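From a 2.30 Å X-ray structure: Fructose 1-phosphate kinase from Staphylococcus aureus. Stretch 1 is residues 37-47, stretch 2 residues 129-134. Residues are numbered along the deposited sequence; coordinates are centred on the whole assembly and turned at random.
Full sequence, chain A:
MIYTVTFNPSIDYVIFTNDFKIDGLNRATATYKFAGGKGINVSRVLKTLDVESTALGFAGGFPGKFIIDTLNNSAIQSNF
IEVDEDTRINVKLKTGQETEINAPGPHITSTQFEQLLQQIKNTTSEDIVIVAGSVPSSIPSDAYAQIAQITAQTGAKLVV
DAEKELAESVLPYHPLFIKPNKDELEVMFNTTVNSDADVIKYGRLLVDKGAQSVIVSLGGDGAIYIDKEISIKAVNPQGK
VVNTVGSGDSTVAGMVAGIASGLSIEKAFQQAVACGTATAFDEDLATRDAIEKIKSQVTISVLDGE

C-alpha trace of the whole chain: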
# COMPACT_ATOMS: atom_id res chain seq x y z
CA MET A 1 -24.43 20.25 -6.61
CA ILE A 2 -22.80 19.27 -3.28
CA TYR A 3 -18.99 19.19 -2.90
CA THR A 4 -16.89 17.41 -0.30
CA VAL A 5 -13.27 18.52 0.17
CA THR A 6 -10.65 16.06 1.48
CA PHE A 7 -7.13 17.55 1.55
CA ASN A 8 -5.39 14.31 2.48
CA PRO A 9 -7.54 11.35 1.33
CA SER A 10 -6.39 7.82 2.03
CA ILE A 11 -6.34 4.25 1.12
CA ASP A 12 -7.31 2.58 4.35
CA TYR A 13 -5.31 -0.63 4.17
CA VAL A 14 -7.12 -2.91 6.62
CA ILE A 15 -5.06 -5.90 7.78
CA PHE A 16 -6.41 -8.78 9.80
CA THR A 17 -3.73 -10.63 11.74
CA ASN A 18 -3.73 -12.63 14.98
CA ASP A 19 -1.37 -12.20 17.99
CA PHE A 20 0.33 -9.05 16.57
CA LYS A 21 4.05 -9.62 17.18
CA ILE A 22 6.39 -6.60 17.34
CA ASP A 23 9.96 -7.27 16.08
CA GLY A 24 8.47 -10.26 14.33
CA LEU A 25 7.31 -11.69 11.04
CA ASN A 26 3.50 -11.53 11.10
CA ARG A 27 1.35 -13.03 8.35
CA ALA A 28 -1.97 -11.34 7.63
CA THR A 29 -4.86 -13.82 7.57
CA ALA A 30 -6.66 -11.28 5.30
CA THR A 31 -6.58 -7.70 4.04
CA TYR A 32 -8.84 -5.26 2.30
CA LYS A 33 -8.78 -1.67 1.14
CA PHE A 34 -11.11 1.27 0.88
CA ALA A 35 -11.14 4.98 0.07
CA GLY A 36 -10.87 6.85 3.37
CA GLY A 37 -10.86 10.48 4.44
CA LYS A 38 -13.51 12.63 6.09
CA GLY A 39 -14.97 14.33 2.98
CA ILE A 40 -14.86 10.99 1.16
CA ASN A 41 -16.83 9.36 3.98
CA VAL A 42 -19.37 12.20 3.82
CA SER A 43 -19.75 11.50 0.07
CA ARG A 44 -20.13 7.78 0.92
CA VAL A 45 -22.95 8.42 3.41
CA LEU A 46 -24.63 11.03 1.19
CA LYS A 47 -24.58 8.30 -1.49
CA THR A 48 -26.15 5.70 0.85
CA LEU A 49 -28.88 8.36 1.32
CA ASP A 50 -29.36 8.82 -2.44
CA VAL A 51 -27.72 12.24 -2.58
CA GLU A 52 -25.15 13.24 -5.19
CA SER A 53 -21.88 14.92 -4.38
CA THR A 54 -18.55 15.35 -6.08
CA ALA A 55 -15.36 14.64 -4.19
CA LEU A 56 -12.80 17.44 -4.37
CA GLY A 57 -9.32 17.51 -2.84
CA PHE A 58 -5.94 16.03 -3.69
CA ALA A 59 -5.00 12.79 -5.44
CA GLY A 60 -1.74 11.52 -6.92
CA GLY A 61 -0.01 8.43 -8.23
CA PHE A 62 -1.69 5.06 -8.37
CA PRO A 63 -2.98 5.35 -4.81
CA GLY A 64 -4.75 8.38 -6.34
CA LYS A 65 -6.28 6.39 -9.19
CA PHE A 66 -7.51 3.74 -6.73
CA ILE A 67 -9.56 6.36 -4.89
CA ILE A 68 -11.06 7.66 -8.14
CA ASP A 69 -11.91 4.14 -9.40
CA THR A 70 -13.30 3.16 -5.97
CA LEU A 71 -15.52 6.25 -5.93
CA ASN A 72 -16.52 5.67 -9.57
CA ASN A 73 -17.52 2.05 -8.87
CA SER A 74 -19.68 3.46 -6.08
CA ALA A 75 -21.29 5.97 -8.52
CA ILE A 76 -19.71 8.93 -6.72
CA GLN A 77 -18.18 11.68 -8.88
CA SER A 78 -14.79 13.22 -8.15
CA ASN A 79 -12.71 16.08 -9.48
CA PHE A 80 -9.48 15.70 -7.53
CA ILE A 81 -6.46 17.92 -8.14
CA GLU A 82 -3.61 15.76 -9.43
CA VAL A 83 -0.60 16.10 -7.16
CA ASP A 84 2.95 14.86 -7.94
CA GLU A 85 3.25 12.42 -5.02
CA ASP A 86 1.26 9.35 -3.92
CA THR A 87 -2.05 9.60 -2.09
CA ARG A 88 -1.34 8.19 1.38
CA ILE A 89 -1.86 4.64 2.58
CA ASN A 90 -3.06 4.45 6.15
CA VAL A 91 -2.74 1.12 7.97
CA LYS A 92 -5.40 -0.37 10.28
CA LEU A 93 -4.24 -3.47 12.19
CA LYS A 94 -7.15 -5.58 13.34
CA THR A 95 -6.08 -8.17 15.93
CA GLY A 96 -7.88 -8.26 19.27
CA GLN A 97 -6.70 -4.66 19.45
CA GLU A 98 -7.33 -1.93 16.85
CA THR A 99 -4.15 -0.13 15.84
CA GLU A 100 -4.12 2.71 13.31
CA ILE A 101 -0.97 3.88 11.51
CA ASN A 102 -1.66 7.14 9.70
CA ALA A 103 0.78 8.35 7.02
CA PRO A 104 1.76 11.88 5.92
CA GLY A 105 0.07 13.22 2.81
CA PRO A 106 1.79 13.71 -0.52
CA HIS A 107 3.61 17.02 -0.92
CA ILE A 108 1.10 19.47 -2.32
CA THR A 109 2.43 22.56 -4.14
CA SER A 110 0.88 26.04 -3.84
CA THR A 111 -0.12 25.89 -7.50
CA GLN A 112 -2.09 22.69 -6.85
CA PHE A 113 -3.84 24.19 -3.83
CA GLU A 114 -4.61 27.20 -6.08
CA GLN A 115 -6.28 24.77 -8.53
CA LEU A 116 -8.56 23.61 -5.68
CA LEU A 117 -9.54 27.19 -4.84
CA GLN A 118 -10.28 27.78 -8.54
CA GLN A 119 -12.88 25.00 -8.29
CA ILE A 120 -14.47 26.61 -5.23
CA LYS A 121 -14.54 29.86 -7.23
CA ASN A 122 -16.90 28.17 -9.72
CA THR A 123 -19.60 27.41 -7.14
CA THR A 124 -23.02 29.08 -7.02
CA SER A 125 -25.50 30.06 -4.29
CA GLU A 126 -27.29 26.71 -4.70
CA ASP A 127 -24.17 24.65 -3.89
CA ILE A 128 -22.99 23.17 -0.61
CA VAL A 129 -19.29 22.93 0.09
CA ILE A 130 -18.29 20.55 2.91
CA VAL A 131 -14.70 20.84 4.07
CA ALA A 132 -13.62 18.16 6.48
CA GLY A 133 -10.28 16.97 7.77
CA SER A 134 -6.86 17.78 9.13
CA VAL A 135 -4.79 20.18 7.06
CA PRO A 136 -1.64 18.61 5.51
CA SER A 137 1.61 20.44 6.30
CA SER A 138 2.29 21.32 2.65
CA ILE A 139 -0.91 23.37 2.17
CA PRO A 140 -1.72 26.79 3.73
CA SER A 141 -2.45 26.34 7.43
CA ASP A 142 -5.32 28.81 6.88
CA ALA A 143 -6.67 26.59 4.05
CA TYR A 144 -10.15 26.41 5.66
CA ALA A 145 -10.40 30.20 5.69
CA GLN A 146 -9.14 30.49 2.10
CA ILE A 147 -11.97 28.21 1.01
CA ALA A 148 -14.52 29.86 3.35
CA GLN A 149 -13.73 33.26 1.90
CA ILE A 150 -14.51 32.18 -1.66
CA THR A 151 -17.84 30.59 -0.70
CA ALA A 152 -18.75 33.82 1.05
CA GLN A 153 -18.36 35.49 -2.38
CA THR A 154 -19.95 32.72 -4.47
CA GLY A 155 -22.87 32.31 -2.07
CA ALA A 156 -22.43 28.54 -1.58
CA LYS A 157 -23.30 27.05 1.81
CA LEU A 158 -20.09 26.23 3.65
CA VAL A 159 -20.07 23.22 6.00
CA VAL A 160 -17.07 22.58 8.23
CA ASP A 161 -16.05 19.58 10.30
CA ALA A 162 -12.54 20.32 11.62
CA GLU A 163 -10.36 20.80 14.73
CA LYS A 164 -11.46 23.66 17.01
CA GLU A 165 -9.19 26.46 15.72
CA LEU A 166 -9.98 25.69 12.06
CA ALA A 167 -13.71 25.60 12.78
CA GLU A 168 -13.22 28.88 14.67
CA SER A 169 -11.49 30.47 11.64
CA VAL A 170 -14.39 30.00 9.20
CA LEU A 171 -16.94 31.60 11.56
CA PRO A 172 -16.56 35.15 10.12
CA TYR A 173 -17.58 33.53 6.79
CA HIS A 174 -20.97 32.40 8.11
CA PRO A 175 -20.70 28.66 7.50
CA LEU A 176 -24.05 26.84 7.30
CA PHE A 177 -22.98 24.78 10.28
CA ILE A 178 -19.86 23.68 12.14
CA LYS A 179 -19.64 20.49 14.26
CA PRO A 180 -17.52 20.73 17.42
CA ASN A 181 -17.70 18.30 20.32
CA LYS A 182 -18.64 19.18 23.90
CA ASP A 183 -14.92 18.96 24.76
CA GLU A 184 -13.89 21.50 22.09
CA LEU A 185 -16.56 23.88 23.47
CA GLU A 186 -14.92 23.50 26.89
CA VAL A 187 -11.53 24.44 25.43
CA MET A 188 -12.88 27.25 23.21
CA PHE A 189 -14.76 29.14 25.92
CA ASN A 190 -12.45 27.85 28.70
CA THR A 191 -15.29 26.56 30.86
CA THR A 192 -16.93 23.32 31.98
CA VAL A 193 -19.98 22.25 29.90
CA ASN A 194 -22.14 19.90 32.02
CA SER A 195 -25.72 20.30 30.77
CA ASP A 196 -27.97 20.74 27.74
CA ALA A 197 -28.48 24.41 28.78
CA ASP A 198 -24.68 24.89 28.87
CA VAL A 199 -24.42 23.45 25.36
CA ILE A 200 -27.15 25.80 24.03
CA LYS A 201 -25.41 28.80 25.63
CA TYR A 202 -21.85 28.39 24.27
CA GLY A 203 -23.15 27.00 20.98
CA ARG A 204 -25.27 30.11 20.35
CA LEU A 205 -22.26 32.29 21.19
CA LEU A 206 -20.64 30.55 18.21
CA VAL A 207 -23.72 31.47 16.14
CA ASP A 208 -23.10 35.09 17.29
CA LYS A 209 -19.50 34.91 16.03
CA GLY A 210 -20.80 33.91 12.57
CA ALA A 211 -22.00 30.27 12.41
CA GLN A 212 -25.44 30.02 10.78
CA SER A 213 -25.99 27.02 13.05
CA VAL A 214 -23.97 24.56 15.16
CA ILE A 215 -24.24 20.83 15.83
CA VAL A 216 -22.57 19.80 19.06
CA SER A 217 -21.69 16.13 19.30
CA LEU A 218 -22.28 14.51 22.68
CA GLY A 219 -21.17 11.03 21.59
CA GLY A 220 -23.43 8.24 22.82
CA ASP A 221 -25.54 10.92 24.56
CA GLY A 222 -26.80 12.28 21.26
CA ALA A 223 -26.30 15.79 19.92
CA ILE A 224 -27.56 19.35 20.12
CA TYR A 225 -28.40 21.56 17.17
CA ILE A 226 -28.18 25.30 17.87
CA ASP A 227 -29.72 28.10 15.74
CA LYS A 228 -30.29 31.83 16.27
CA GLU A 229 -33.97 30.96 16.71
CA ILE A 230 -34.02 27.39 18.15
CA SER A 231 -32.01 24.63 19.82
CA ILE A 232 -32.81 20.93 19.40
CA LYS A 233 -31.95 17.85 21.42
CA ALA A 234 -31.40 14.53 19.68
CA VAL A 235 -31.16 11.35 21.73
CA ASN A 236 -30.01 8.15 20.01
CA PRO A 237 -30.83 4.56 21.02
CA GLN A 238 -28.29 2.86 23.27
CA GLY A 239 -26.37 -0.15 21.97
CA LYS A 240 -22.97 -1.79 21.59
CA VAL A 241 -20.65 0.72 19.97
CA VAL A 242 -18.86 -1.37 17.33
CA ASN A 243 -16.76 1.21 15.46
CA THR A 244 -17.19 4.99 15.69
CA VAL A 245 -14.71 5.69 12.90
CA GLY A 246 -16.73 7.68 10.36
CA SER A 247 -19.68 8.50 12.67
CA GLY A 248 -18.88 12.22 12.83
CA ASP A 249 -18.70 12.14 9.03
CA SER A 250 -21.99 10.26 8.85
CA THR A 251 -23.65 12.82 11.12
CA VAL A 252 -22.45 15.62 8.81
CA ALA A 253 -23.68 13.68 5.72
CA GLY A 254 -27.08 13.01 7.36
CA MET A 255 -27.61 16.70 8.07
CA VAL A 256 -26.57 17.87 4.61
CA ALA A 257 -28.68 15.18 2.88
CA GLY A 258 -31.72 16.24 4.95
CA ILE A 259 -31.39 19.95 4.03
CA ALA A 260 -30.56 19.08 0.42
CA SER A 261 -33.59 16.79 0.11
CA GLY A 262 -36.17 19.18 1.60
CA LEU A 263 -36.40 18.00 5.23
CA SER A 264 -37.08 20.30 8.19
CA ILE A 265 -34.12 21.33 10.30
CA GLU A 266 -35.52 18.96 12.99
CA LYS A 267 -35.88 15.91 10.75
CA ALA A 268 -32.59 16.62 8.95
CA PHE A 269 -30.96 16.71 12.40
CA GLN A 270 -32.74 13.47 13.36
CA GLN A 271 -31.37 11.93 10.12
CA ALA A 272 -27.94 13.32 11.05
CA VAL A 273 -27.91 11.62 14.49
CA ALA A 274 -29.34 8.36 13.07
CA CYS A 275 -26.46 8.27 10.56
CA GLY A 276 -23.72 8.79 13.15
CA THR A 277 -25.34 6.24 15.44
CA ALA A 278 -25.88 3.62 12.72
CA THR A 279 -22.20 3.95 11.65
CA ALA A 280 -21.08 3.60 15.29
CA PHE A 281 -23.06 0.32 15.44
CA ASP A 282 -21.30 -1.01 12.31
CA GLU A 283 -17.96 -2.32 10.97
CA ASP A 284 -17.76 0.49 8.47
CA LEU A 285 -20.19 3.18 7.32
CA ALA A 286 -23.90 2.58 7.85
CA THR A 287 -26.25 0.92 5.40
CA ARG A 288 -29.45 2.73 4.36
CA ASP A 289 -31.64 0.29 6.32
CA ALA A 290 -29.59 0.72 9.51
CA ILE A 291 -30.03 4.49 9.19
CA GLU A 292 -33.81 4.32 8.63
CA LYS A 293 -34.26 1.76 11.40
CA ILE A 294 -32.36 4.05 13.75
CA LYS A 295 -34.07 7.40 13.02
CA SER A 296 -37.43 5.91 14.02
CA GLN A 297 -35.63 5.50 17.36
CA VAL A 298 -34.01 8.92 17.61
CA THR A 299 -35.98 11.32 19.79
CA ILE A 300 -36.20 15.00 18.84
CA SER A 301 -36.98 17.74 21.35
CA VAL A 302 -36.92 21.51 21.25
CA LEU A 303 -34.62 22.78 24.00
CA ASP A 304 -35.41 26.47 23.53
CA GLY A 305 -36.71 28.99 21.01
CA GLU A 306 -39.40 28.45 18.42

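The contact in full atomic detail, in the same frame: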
# COMPACT_ATOMS: atom_id res chain seq x y z
N GLY A 37 -10.95 9.04 4.36
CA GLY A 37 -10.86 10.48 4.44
C GLY A 37 -12.22 11.01 4.80
O GLY A 37 -13.24 10.43 4.42
N LYS A 38 -12.25 12.12 5.53
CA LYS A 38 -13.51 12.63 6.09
C LYS A 38 -14.52 13.02 5.00
O LYS A 38 -15.63 12.47 4.96
CB LYS A 38 -13.26 13.77 7.08
CG LYS A 38 -12.70 13.28 8.43
CD LYS A 38 -12.40 14.41 9.42
CE LYS A 38 -13.68 15.03 10.00
NZ LYS A 38 -14.46 14.08 10.85
N GLY A 39 -14.12 13.92 4.10
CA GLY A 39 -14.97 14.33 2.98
C GLY A 39 -15.41 13.17 2.11
O GLY A 39 -16.56 13.12 1.66
N ILE A 40 -14.52 12.21 1.91
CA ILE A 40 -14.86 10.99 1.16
C ILE A 40 -15.96 10.20 1.87
O ILE A 40 -16.92 9.75 1.23
CB ILE A 40 -13.61 10.13 0.90
CG1 ILE A 40 -12.73 10.80 -0.16
CG2 ILE A 40 -14.00 8.71 0.44
CD1 ILE A 40 -11.40 10.07 -0.39
N ASN A 41 -15.83 10.05 3.18
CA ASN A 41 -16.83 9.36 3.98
C ASN A 41 -18.18 10.09 3.92
O ASN A 41 -19.22 9.45 3.79
CB ASN A 41 -16.34 9.20 5.43
CG ASN A 41 -15.39 8.00 5.62
OD1 ASN A 41 -15.02 7.30 4.67
ND2 ASN A 41 -15.00 7.77 6.87
N VAL A 42 -18.14 11.42 3.98
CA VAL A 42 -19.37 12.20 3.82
C VAL A 42 -20.02 11.85 2.47
O VAL A 42 -21.21 11.56 2.41
CB VAL A 42 -19.13 13.75 3.97
CG1 VAL A 42 -20.46 14.49 3.94
CG2 VAL A 42 -18.42 14.08 5.25
N SER A 43 -19.23 11.86 1.40
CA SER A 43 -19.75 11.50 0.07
C SER A 43 -20.34 10.08 0.08
O SER A 43 -21.38 9.84 -0.55
CB SER A 43 -18.67 11.62 -1.01
OG SER A 43 -18.42 12.97 -1.31
N ARG A 44 -19.69 9.18 0.82
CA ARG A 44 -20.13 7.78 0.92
C ARG A 44 -21.50 7.69 1.61
O ARG A 44 -22.38 6.95 1.15
CB ARG A 44 -19.11 6.91 1.64
CG ARG A 44 -17.88 6.50 0.84
CD ARG A 44 -17.43 5.14 1.32
NE ARG A 44 -16.13 4.70 0.80
CZ ARG A 44 -15.96 3.67 -0.04
NH1 ARG A 44 -17.00 2.97 -0.47
NH2 ARG A 44 -14.73 3.33 -0.44
N VAL A 45 -21.67 8.43 2.70
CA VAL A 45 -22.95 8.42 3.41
C VAL A 45 -24.03 9.18 2.62
O VAL A 45 -25.17 8.72 2.54
CB VAL A 45 -22.84 8.94 4.87
CG1 VAL A 45 -24.18 8.79 5.59
CG2 VAL A 45 -21.76 8.18 5.62
N LEU A 46 -23.67 10.31 2.03
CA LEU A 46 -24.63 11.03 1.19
C LEU A 46 -25.14 10.08 0.12
O LEU A 46 -26.34 10.02 -0.14
CB LEU A 46 -24.03 12.29 0.55
CG LEU A 46 -23.78 13.55 1.40
CD1 LEU A 46 -22.97 14.58 0.62
CD2 LEU A 46 -25.08 14.19 1.94
N LYS A 47 -24.22 9.29 -0.46
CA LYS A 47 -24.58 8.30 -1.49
C LYS A 47 -25.56 7.23 -1.02
O LYS A 47 -26.55 6.95 -1.71
CB LYS A 47 -23.33 7.64 -2.08
CG LYS A 47 -23.61 6.79 -3.32
CD LYS A 47 -24.18 7.65 -4.44
CE LYS A 47 -24.91 6.81 -5.49
NZ LYS A 47 -25.25 7.66 -6.66
N VAL A 129 -20.67 23.33 0.01
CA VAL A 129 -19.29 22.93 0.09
C VAL A 129 -19.02 22.45 1.52
O VAL A 129 -19.18 23.22 2.49
CB VAL A 129 -18.33 24.07 -0.34
CG1 VAL A 129 -16.86 23.62 -0.25
CG2 VAL A 129 -18.66 24.53 -1.78
N ILE A 130 -18.65 21.18 1.63
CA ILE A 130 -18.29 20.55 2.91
C ILE A 130 -16.78 20.36 2.95
O ILE A 130 -16.20 19.67 2.10
CB ILE A 130 -18.99 19.17 3.10
CG1 ILE A 130 -20.51 19.30 2.92
CG2 ILE A 130 -18.65 18.57 4.48
CD1 ILE A 130 -21.19 18.06 2.39
N VAL A 131 -16.13 20.98 3.93
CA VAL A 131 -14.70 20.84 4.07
C VAL A 131 -14.45 20.15 5.39
O VAL A 131 -14.85 20.63 6.45
CB VAL A 131 -13.96 22.21 3.99
CG1 VAL A 131 -12.44 22.01 3.91
CG2 VAL A 131 -14.43 23.00 2.79
N ALA A 132 -13.81 18.99 5.32
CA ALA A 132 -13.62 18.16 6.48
C ALA A 132 -12.25 17.54 6.45
O ALA A 132 -11.82 16.98 5.42
CB ALA A 132 -14.71 17.08 6.55
N GLY A 133 -11.56 17.64 7.59
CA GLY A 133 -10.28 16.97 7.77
C GLY A 133 -9.16 17.81 8.35
O GLY A 133 -9.28 19.05 8.50
N SER A 134 -8.08 17.12 8.69
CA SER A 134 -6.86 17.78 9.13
C SER A 134 -6.18 18.38 7.91
O SER A 134 -6.27 17.84 6.80
CB SER A 134 -5.94 16.77 9.83
OG SER A 134 -6.54 16.28 11.03

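Where the helix and strand come closest, the helix contributes a residue with no side chain at all: the CA atoms of G39 and A132 lie 5.4 Å apart, an unusually short spacing for a helix packed on a strand, and the two axes approach to 7.8 Å. No hydrogen bond joins the two elements. The contact illustrates a general principle of α/β architecture: the polar backbone groups of each element are satisfied within its own kind of structure, and what remains to join them is the fit of their apolar surfaces.

The helix, residues 38-47, follows G37 at the N-cap position and is regular from its first turn. N41 N donates to G37 O at 2.9 Å and V42 N to K38 O at 2.9 Å, and the same pattern continues to K47 N and S43 O, also 2.9 Å. The strand, 129-132, runs at 133° to the helix. Their approach is close, and small residues line the near end of the interface. An ideal CB on G39 would sit 4.4 Å from A132 O and 4.7 Å from I130 O, so it would project alongside the strand backbone rather than collide with it.

Strand alternation selects the residues that take part. I130 and A132 point toward the helix, whereas V131 between them points away. On the helix, K38, V42 and L46 recur at intervals of four, close to one turn, and all three direct their CA-to-CB bonds toward the strand.

The pairings follow from this register. The methyl of A132 fits against the first turn, with its CB 3.7 Å from K38 CB and 4.0 Å from G39 N. Further along, I130 reaches two successive turns through one terminal methyl: its CD1 lies 4.0 Å from V42 CG1 and 4.3 Å from L46 CD1. The two I130 contacts are van der Waals contacts between buried hydrocarbon groups, favoured by the exclusion of water.

K38 shows how a charged residue can serve an apolar contact. Its aliphatic chain lies just past the strand's end, where K38 CD comes within 3.7 Å of G133 CA, while the end of the side chain leads away and its amine is hydrogen-bonded elsewhere in the structure. G133 itself adopts phi/psi of 133/170, angles at which a CB would be jammed against the carbonyl oxygen of A132; the backbone conformation alone calls for glycine. Altogether the contact buries 248 Å², both sides summed, a modest area.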